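Local coordinates for protein exodeoxyribonuclease (Neisseria meningitidis, PDB 4B5G) that probably acts as a metal-dependent DNA repair nuclease, cutting the backbone at apurinic or apyrimidinic sites and perhaps trimming 3' ends, at residues I86-R91 and Q120-R125; R75-V80 and V96-G101. All coordinates share one frame; numbering follows the deposited sequence.

Contact 1 (I86-R91 and Q120-R125)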
ATOM      1  N   ILE A  86     -15.326  -1.883 -10.190  1.00118.53           N
ATOM      2  CA  ILE A  86     -16.456  -2.490  -9.498  1.00114.92           C
ATOM      3  C   ILE A  86     -17.098  -1.531  -8.502  1.00113.61           C
ATOM      4  O   ILE A  86     -16.426  -0.964  -7.643  1.00111.04           O
ATOM      5  CB  ILE A  86     -16.057  -3.795  -8.760  1.00115.31           C
ATOM      6  CG1 ILE A  86     -15.590  -4.866  -9.744  1.00107.49           C
ATOM      7  CG2 ILE A  86     -17.212  -4.333  -7.936  1.00114.37           C
ATOM      8  CD1 ILE A  86     -14.755  -5.949  -9.094  1.00100.82           C
ATOM      9  N   GLU A  87     -18.414  -1.391  -8.619  1.00120.01           N
ATOM     10  CA  GLU A  87     -19.205  -0.437  -7.851  1.00117.25           C
ATOM     11  C   GLU A  87     -18.991  -0.582  -6.339  1.00116.05           C
ATOM     12  O   GLU A  87     -18.763   0.403  -5.624  1.00108.55           O
ATOM     13  CB  GLU A  87     -20.683  -0.581  -8.257  1.00120.16           C
ATOM     14  CG  GLU A  87     -21.348  -1.891  -7.835  1.00127.90           C
ATOM     15  CD  GLU A  87     -22.826  -1.935  -8.168  1.00125.46           C
ATOM     16  OE1 GLU A  87     -23.232  -1.264  -9.141  1.00123.58           O
ATOM     17  OE2 GLU A  87     -23.585  -2.617  -7.446  1.00122.78           O
ATOM     18  N   GLU A  88     -19.003  -1.831  -5.885  1.00117.86           N
ATOM     19  CA  GLU A  88     -19.066  -2.179  -4.474  1.00118.08           C
ATOM     20  C   GLU A  88     -17.848  -1.695  -3.695  1.00117.64           C
ATOM     21  O   GLU A  88     -17.949  -1.338  -2.520  1.00109.81           O
ATOM     22  CB  GLU A  88     -19.225  -3.697  -4.345  1.00114.17           C
ATOM     23  CG  GLU A  88     -19.341  -4.237  -2.938  1.00115.21           C
ATOM     24  CD  GLU A  88     -19.561  -5.739  -2.925  1.00119.97           C
ATOM     25  OE1 GLU A  88     -19.641  -6.336  -4.019  1.00118.87           O
ATOM     26  OE2 GLU A  88     -19.652  -6.321  -1.823  1.00120.63           O
ATOM     27  N   PHE A  89     -16.698  -1.675  -4.358  1.00115.14           N
ATOM     28  CA  PHE A  89     -15.464  -1.228  -3.724  1.00110.50           C
ATOM     29  C   PHE A  89     -15.012   0.146  -4.218  1.00113.38           C
ATOM     30  O   PHE A  89     -14.248   0.834  -3.542  1.00111.09           O
ATOM     31  CB  PHE A  89     -14.375  -2.280  -3.921  1.00111.16           C
ATOM     32  CG  PHE A  89     -14.829  -3.668  -3.579  1.00112.94           C
ATOM     33  CD1 PHE A  89     -14.983  -4.056  -2.259  1.00109.39           C
ATOM     34  CD2 PHE A  89     -15.128  -4.578  -4.579  1.00108.50           C
ATOM     35  CE1 PHE A  89     -15.413  -5.330  -1.942  1.00111.00           C
ATOM     36  CE2 PHE A  89     -15.558  -5.853  -4.270  1.00110.15           C
ATOM     37  CZ  PHE A  89     -15.702  -6.229  -2.949  1.00111.72           C
ATOM     38  N   ASP A  90     -15.488   0.540  -5.396  1.00112.48           N
ATOM     39  CA  ASP A  90     -15.176   1.862  -5.933  1.00108.75           C
ATOM     40  C   ASP A  90     -15.956   2.971  -5.240  1.00108.74           C
ATOM     41  O   ASP A  90     -15.536   4.128  -5.257  1.00110.12           O
ATOM     42  CB  ASP A  90     -15.389   1.920  -7.448  1.00105.45           C
ATOM     43  CG  ASP A  90     -14.353   1.122  -8.208  1.00108.11           C
ATOM     44  OD1 ASP A  90     -13.192   1.076  -7.749  1.00105.08           O
ATOM     45  OD2 ASP A  90     -14.691   0.547  -9.263  1.00114.02           O
ATOM     46  N   ARG A  91     -17.093   2.631  -4.637  1.00109.94           N
ATOM     47  CA  ARG A  91     -17.796   3.609  -3.808  1.00108.73           C
ATOM     48  C   ARG A  91     -17.044   3.873  -2.502  1.00104.99           C
ATOM     49  O   ARG A  91     -17.477   4.684  -1.683  1.00109.98           O
ATOM     50  CB  ARG A  91     -19.225   3.159  -3.493  1.00111.78           C
ATOM     51  CG  ARG A  91     -20.154   3.105  -4.694  1.00115.70           C
ATOM     52  CD  ARG A  91     -21.610   3.087  -4.251  1.00117.38           C
ATOM     53  NE  ARG A  91     -21.761   2.634  -2.871  1.00127.46           N
ATOM     54  CZ  ARG A  91     -22.892   2.713  -2.177  1.00125.26           C
ATOM     55  NH1 ARG A  91     -23.978   3.234  -2.732  1.00116.88           N
ATOM     56  NH2 ARG A  91     -22.936   2.279  -0.925  1.00124.20           N
ATOM     57  N   GLN A 120     -15.700  -8.419   7.055  1.00113.50           N
ATOM     58  CA  GLN A 120     -14.850  -9.546   6.688  1.00111.22           C
ATOM     59  C   GLN A 120     -15.289 -10.137   5.351  1.00113.12           C
ATOM     60  O   GLN A 120     -14.454 -10.440   4.489  1.00107.69           O
ATOM     61  CB  GLN A 120     -14.876 -10.614   7.781  1.00108.80           C
ATOM     62  CG  GLN A 120     -13.886 -11.741   7.571  1.00109.95           C
ATOM     63  CD  GLN A 120     -12.448 -11.276   7.678  1.00102.67           C
ATOM     64  OE1 GLN A 120     -12.099 -10.498   8.564  1.00103.03           O
ATOM     65  NE2 GLN A 120     -11.606 -11.750   6.770  1.00 97.37           N
ATOM     66  N   GLN A 121     -16.600 -10.288   5.174  1.00118.58           N
ATOM     67  CA  GLN A 121     -17.131 -10.803   3.908  1.00121.02           C
ATOM     68  C   GLN A 121     -16.909  -9.874   2.722  1.00116.33           C
ATOM     69  O   GLN A 121     -16.562 -10.341   1.635  1.00117.96           O
ATOM     70  CB  GLN A 121     -18.605 -11.174   4.029  1.00121.34           C
ATOM     71  CG  GLN A 121     -18.857 -12.334   4.979  1.00130.02           C
ATOM     72  CD  GLN A 121     -18.263 -13.638   4.460  1.00134.12           C
ATOM     73  OE1 GLN A 121     -18.077 -13.819   3.251  1.00123.28           O
ATOM     74  NE2 GLN A 121     -17.967 -14.552   5.372  1.00127.53           N
ATOM     75  N   VAL A 122     -17.118  -8.572   2.921  1.00114.08           N
ATOM     76  CA  VAL A 122     -16.811  -7.601   1.874  1.00117.47           C
ATOM     77  C   VAL A 122     -15.332  -7.683   1.487  1.00109.68           C
ATOM     78  O   VAL A 122     -14.966  -7.571   0.308  1.00109.21           O
ATOM     79  CB  VAL A 122     -17.203  -6.167   2.297  1.00110.38           C
ATOM     80  CG1 VAL A 122     -16.275  -5.128   1.686  1.00104.64           C
ATOM     81  CG2 VAL A 122     -18.654  -5.883   1.937  1.00114.11           C
ATOM     82  N   LYS A 123     -14.496  -7.933   2.490  1.00104.42           N
ATOM     83  CA  LYS A 123     -13.070  -8.130   2.280  1.00103.76           C
ATOM     84  C   LYS A 123     -12.819  -9.367   1.423  1.00105.44           C
ATOM     85  O   LYS A 123     -11.971  -9.352   0.528  1.00105.02           O
ATOM     86  CB  LYS A 123     -12.359  -8.263   3.631  1.00 97.45           C
ATOM     87  CG  LYS A 123     -10.850  -8.406   3.548  1.00100.01           C
ATOM     88  CD  LYS A 123     -10.241  -8.446   4.940  1.00 94.41           C
ATOM     89  CE  LYS A 123      -8.724  -8.512   4.882  1.00 96.10           C
ATOM     90  NZ  LYS A 123      -8.123  -8.536   6.243  1.00102.99           N
ATOM     91  N   TYR A 124     -13.565 -10.436   1.692  1.00104.33           N
ATOM     92  CA  TYR A 124     -13.428 -11.656   0.900  1.00109.14           C
ATOM     93  C   TYR A 124     -13.879 -11.500  -0.553  1.00112.75           C
ATOM     94  O   TYR A 124     -13.211 -11.996  -1.462  1.00105.61           O
ATOM     95  CB  TYR A 124     -14.129 -12.844   1.564  1.00111.97           C
ATOM     96  CG  TYR A 124     -13.298 -13.481   2.655  1.00103.87           C
ATOM     97  CD1 TYR A 124     -12.144 -14.191   2.348  1.00111.63           C
ATOM     98  CD2 TYR A 124     -13.674 -13.387   3.986  1.00108.08           C
ATOM     99  CE1 TYR A 124     -11.379 -14.775   3.340  1.00114.63           C
ATOM    100  CE2 TYR A 124     -12.919 -13.972   4.983  1.00103.36           C
ATOM    101  CZ  TYR A 124     -11.773 -14.664   4.656  1.00111.00           C
ATOM    102  OH  TYR A 124     -11.017 -15.246   5.647  1.00104.40           O
ATOM    103  N   ARG A 125     -15.005 -10.823  -0.772  1.00106.91           N
ATOM    104  CA  ARG A 125     -15.435 -10.525  -2.137  1.00103.95           C
ATOM    105  C   ARG A 125     -14.397  -9.658  -2.830  1.00102.25           C
ATOM    106  O   ARG A 125     -14.187  -9.764  -4.042  1.00 97.48           O
ATOM    107  CB  ARG A 125     -16.790  -9.812  -2.173  1.00118.34           C
ATOM    108  CG  ARG A 125     -17.919 -10.509  -1.447  1.00120.15           C
ATOM    109  CD  ARG A 125     -19.253  -9.907  -1.865  1.00113.25           C
ATOM    110  NE  ARG A 125     -19.738  -8.917  -0.908  1.00117.74           N
ATOM    111  CZ  ARG A 125     -20.474  -9.206   0.161  1.00122.42           C
ATOM    112  NH1 ARG A 125     -20.810 -10.463   0.414  1.00121.42           N
ATOM    113  NH2 ARG A 125     -20.870  -8.238   0.976  1.00119.63           N
TER

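Contact 2 (R75-V80 and V96-G101). Unlike the reference sequence in segment 96-101: Gly101 (reference Asp).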
ATOM      1  N   ARG A  75       7.055  12.863 -12.015  1.00101.20           N
ATOM      2  CA  ARG A  75       6.769  12.929 -13.440  1.00100.44           C
ATOM      3  C   ARG A  75       5.284  12.773 -13.722  1.00 99.70           C
ATOM      4  O   ARG A  75       4.537  12.234 -12.906  1.00100.13           O
ATOM      5  CB  ARG A  75       7.543  11.843 -14.159  1.00107.00           C
ATOM      6  CG  ARG A  75       9.031  12.029 -14.085  1.00124.28           C
ATOM      7  CD  ARG A  75       9.663  10.698 -14.287  1.00129.34           C
ATOM      8  NE  ARG A  75      11.081  10.749 -14.598  1.00143.30           N
ATOM      9  CZ  ARG A  75      11.675   9.764 -15.248  1.00140.76           C
ATOM     10  NH1 ARG A  75      10.933   8.729 -15.601  1.00132.78           N
ATOM     11  NH2 ARG A  75      12.972   9.793 -15.527  1.00134.52           N
ATOM     12  N   LYS A  76       4.864  13.234 -14.894  1.00 96.89           N
ATOM     13  CA  LYS A  76       3.463  13.162 -15.272  1.00 99.50           C
ATOM     14  C   LYS A  76       3.137  11.799 -15.864  1.00101.11           C
ATOM     15  O   LYS A  76       3.758  11.375 -16.840  1.00105.98           O
ATOM     16  CB  LYS A  76       3.126  14.259 -16.281  1.00102.07           C
ATOM     17  CG  LYS A  76       1.676  14.265 -16.712  1.00 95.89           C
ATOM     18  CD  LYS A  76       1.425  15.316 -17.772  1.00 99.76           C
ATOM     19  CE  LYS A  76      -0.020  15.279 -18.232  1.00118.79           C
ATOM     20  NZ  LYS A  76      -0.273  16.247 -19.333  1.00135.30           N
ATOM     21  N   PRO A  77       2.166  11.100 -15.260  1.00 99.70           N
ATOM     22  CA  PRO A  77       1.719   9.794 -15.748  1.00102.91           C
ATOM     23  C   PRO A  77       1.100   9.960 -17.125  1.00104.93           C
ATOM     24  O   PRO A  77       0.283  10.863 -17.309  1.00110.98           O
ATOM     25  CB  PRO A  77       0.634   9.392 -14.741  1.00 98.54           C
ATOM     26  CG  PRO A  77       0.877  10.242 -13.536  1.00101.11           C
ATOM     27  CD  PRO A  77       1.430  11.525 -14.057  1.00 93.75           C
ATOM     28  N   ASP A  78       1.481   9.121 -18.081  1.00110.54           N
ATOM     29  CA  ASP A  78       0.868   9.195 -19.399  1.00116.32           C
ATOM     30  C   ASP A  78      -0.480   8.490 -19.393  1.00113.98           C
ATOM     31  O   ASP A  78      -1.262   8.620 -20.335  1.00115.68           O
ATOM     32  CB  ASP A  78       1.793   8.646 -20.494  1.00105.82           C
ATOM     33  CG  ASP A  78       2.358   7.281 -20.159  1.00116.96           C
ATOM     34  OD1 ASP A  78       1.574   6.371 -19.814  1.00124.21           O
ATOM     35  OD2 ASP A  78       3.592   7.113 -20.257  1.00114.80           O
ATOM     36  N   ASN A  79      -0.756   7.746 -18.326  1.00109.93           N
ATOM     37  CA  ASN A  79      -2.112   7.247 -18.113  1.00103.88           C
ATOM     38  C   ASN A  79      -2.517   7.174 -16.641  1.00102.10           C
ATOM     39  O   ASN A  79      -1.667   7.062 -15.757  1.00110.67           O
ATOM     40  CB  ASN A  79      -2.313   5.898 -18.791  1.00112.13           C
ATOM     41  CG  ASN A  79      -3.248   5.990 -19.982  1.00118.69           C
ATOM     42  OD1 ASN A  79      -4.212   6.757 -19.966  1.00113.28           O
ATOM     43  ND2 ASN A  79      -2.972   5.208 -21.019  1.00120.61           N
ATOM     44  N   VAL A  80      -3.822   7.237 -16.383  1.00 98.52           N
ATOM     45  CA  VAL A  80      -4.356   7.149 -15.025  1.00 96.08           C
ATOM     46  C   VAL A  80      -5.681   6.391 -15.007  1.00 97.88           C
ATOM     47  O   VAL A  80      -6.602   6.717 -15.754  1.00 97.97           O
ATOM     48  CB  VAL A  80      -4.601   8.550 -14.413  1.00 98.19           C
ATOM     49  CG1 VAL A  80      -5.374   8.434 -13.100  1.00 98.43           C
ATOM     50  CG2 VAL A  80      -3.291   9.292 -14.198  1.00 94.96           C
ATOM     51  N   VAL A  96      -5.914   3.217  -7.061  1.00 88.32           N
ATOM     52  CA  VAL A  96      -5.482   4.172  -8.082  1.00 91.27           C
ATOM     53  C   VAL A  96      -4.322   3.590  -8.875  1.00 91.68           C
ATOM     54  O   VAL A  96      -3.385   3.037  -8.297  1.00 92.38           O
ATOM     55  CB  VAL A  96      -5.022   5.516  -7.466  1.00 86.58           C
ATOM     56  CG1 VAL A  96      -4.382   6.409  -8.523  1.00 81.42           C
ATOM     57  CG2 VAL A  96      -6.180   6.237  -6.808  1.00 88.98           C
ATOM     58  N   ARG A  97      -4.382   3.730 -10.197  1.00 94.58           N
ATOM     59  CA  ARG A  97      -3.312   3.247 -11.064  1.00 94.62           C
ATOM     60  C   ARG A  97      -2.725   4.364 -11.921  1.00 92.98           C
ATOM     61  O   ARG A  97      -3.451   5.203 -12.449  1.00 94.51           O
ATOM     62  CB  ARG A  97      -3.813   2.107 -11.956  1.00 96.64           C
ATOM     63  CG  ARG A  97      -2.775   1.593 -12.945  1.00 93.00           C
ATOM     64  CD  ARG A  97      -3.294   0.408 -13.740  1.00 96.31           C
ATOM     65  NE  ARG A  97      -2.292  -0.097 -14.675  1.00 92.99           N
ATOM     66  CZ  ARG A  97      -2.379  -1.264 -15.305  1.00104.10           C
ATOM     67  NH1 ARG A  97      -3.417  -2.060 -15.092  1.00109.40           N
ATOM     68  NH2 ARG A  97      -1.422  -1.638 -16.143  1.00110.72           N
ATOM     69  N   CYS A  98      -1.402   4.375 -12.041  1.00 83.06           N
ATOM     70  CA  CYS A  98      -0.719   5.357 -12.871  1.00 87.99           C
ATOM     71  C   CYS A  98       0.295   4.685 -13.792  1.00 95.16           C
ATOM     72  O   CYS A  98       1.190   3.967 -13.336  1.00100.08           O
ATOM     73  CB  CYS A  98      -0.037   6.419 -12.009  1.00 96.42           C
ATOM     74  SG  CYS A  98      -1.183   7.470 -11.084  1.00104.17           S
ATOM     75  N   ASP A  99       0.136   4.919 -15.092  1.00 96.89           N
ATOM     76  CA  ASP A  99       1.030   4.363 -16.095  1.00 97.88           C
ATOM     77  C   ASP A  99       2.017   5.407 -16.592  1.00101.14           C
ATOM     78  O   ASP A  99       1.623   6.486 -17.058  1.00110.23           O
ATOM     79  CB  ASP A  99       0.235   3.819 -17.282  1.00100.76           C
ATOM     80  CG  ASP A  99      -0.701   2.698 -16.894  1.00101.75           C
ATOM     81  OD1 ASP A  99      -0.460   2.054 -15.852  1.00102.57           O
ATOM     82  OD2 ASP A  99      -1.678   2.461 -17.635  1.00 98.55           O
ATOM     83  N   PHE A 100       3.298   5.056 -16.503  1.00 91.94           N
ATOM     84  CA  PHE A 100       4.394   5.912 -16.927  1.00 97.34           C
ATOM     85  C   PHE A 100       5.149   5.210 -18.048  1.00108.53           C
ATOM     86  O   PHE A 100       6.363   5.027 -17.969  1.00108.40           O
ATOM     87  CB  PHE A 100       5.356   6.171 -15.765  1.00 96.01           C
ATOM     88  CG  PHE A 100       4.708   6.774 -14.550  1.00100.81           C
ATOM     89  CD1 PHE A 100       4.085   5.971 -13.607  1.00 95.91           C
ATOM     90  CD2 PHE A 100       4.729   8.143 -14.345  1.00100.65           C
ATOM     91  CE1 PHE A 100       3.491   6.524 -12.487  1.00 99.90           C
ATOM     92  CE2 PHE A 100       4.138   8.701 -13.228  1.00 95.22           C
ATOM     93  CZ  PHE A 100       3.518   7.890 -12.298  1.00 90.43           C
ATOM     94  N   GLY A 101       4.425   4.813 -19.090  1.00114.27           N
ATOM     95  CA  GLY A 101       5.005   4.045 -20.178  1.00110.14           C
ATOM     96  C   GLY A 101       5.080   2.563 -19.855  1.00 98.52           C
ATOM     97  O   GLY A 101       4.060   1.873 -19.829  1.00103.25           O
TER

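Contact 1 (I86-R91 and Q120-R125)
Glu88 and Arg125 form a salt bridge between the short helix 87-90 and the long helix 117-138. One hydrogen bond carries it: Arg125 NE donates to Glu88 OE2 at 2.8 Å with an N-H...O angle of 156°. OE2 accepts on its syn lone pair, the side facing OE1, and lies near the guanidinium plane, tilted 15° out of it. The extended glutamate and the arginine, bent at chi3, meet at about a right angle. With its CG anti to the backbone N (chi1 -179°), Glu88 reaches straight across to the helix, and its OE2 also lies 3.9 Å from Val122 CG2.

Beside this ion pair the Phe89 ring enters the helix surface edge first. Its CE1 approaches the backbone oxygen Val122 O at 3.2 Å, near the ring plane, and stands 3.7 Å from Val122 CG1. Farther round the same rim, Phe89 CZ meets Arg125 CB at 3.8 Å, again in the plane of the ring. Arg125 thus contributes its aliphatic base to Phe89 and its NE to Glu88. Over the centre of one face of the ring lies Glu88 CG, from the preceding residue of the short helix.

Farther out, Phe126 packs edge-to-face against Phe89 and Met84 touches it too, while Glu118 makes a weak, long ion pair with Arg125 NH2. Asp90 receives hydrogen bonds from the backbone N atoms of Met84 and Gly85, tying the helix to its preceding loop. A phenylalanine edge seated against a helix, flanked by a surface salt bridge, joins two helices of the DNase I-like fold, with its nearest atom about 5 Å from the bound nucleic acid.

Contact 2 (R75-V80 and V96-G101)
Strands 79-82 and 95-100 run antiparallel here, with Asn79 and Asp99 as a hydrogen-bonded pair and Val80 and Cys98 as the next, non-hydrogen-bonded pair. Asn79 N donates to Asp99 O at 3.0 Å, in the carbonyl plane and on a lone pair, whereas the return bond from Asp99 N to Asn79 O, 2.9 Å, arrives from above the carbonyl plane. Asp78 N adds a weak, strongly bent bond to Asp99 O, so one carbonyl serves two successive amides.

The carboxylate of Asp78 turns toward the backbone at Phe100 and Gly101, its CG set between backbone N and carbonyl carbon (chi1 50°), and Asp78 OD1 accepts a weak bond from Gly101 N at 3.3 Å. Pro77 lies alongside Phe100, pointing the same way: Pro77 CB sits over the face of the Phe100 ring, 4.2 Å from its centroid, in a CH-pi contact, and Pro77 CG is 3.6 Å from Phe100 CE2. Arg75 O meets this ring at its edge, in plane, 3.6 Å from Phe100 CE2. Val80 CG2 and Cys98 SG touch on the face where Val71 also packs against Cys98. On the other face the CB atoms of Asn79 and Asp99 are 3.6 Å apart; Asp99 OD1 is held by Ser104 and by Arg97 NE, and Arg97 in turn pairs with Glu140.

Asp78 and Asn79 both facing Asp99 make a classic beta bulge, at the start of an edge strand in one sheet of the DNase I-like sandwich.

Overall arrangement
From the N terminus, the chain runs through 75-80 into strand 79-82, whose first residues belong to that segment, and then turns through 86-91 on the short helix 87-90. It returns along 96-101 in strand 95-100, which closes contact 2 as an antiparallel connection with that helix in its loop. After strand 103-109 it reaches 120-125 on helix 117-138, where contact 1 closes the longer loop. The segments alternate, so the two contacts cross rather than nest. The centres of contact 1 and contact 2 are about 25 Å apart, and the two do not touch. Contact 2 joins neighbouring strands of one sheet, while contact 1 fastens the helix of the strand connection to the long helix.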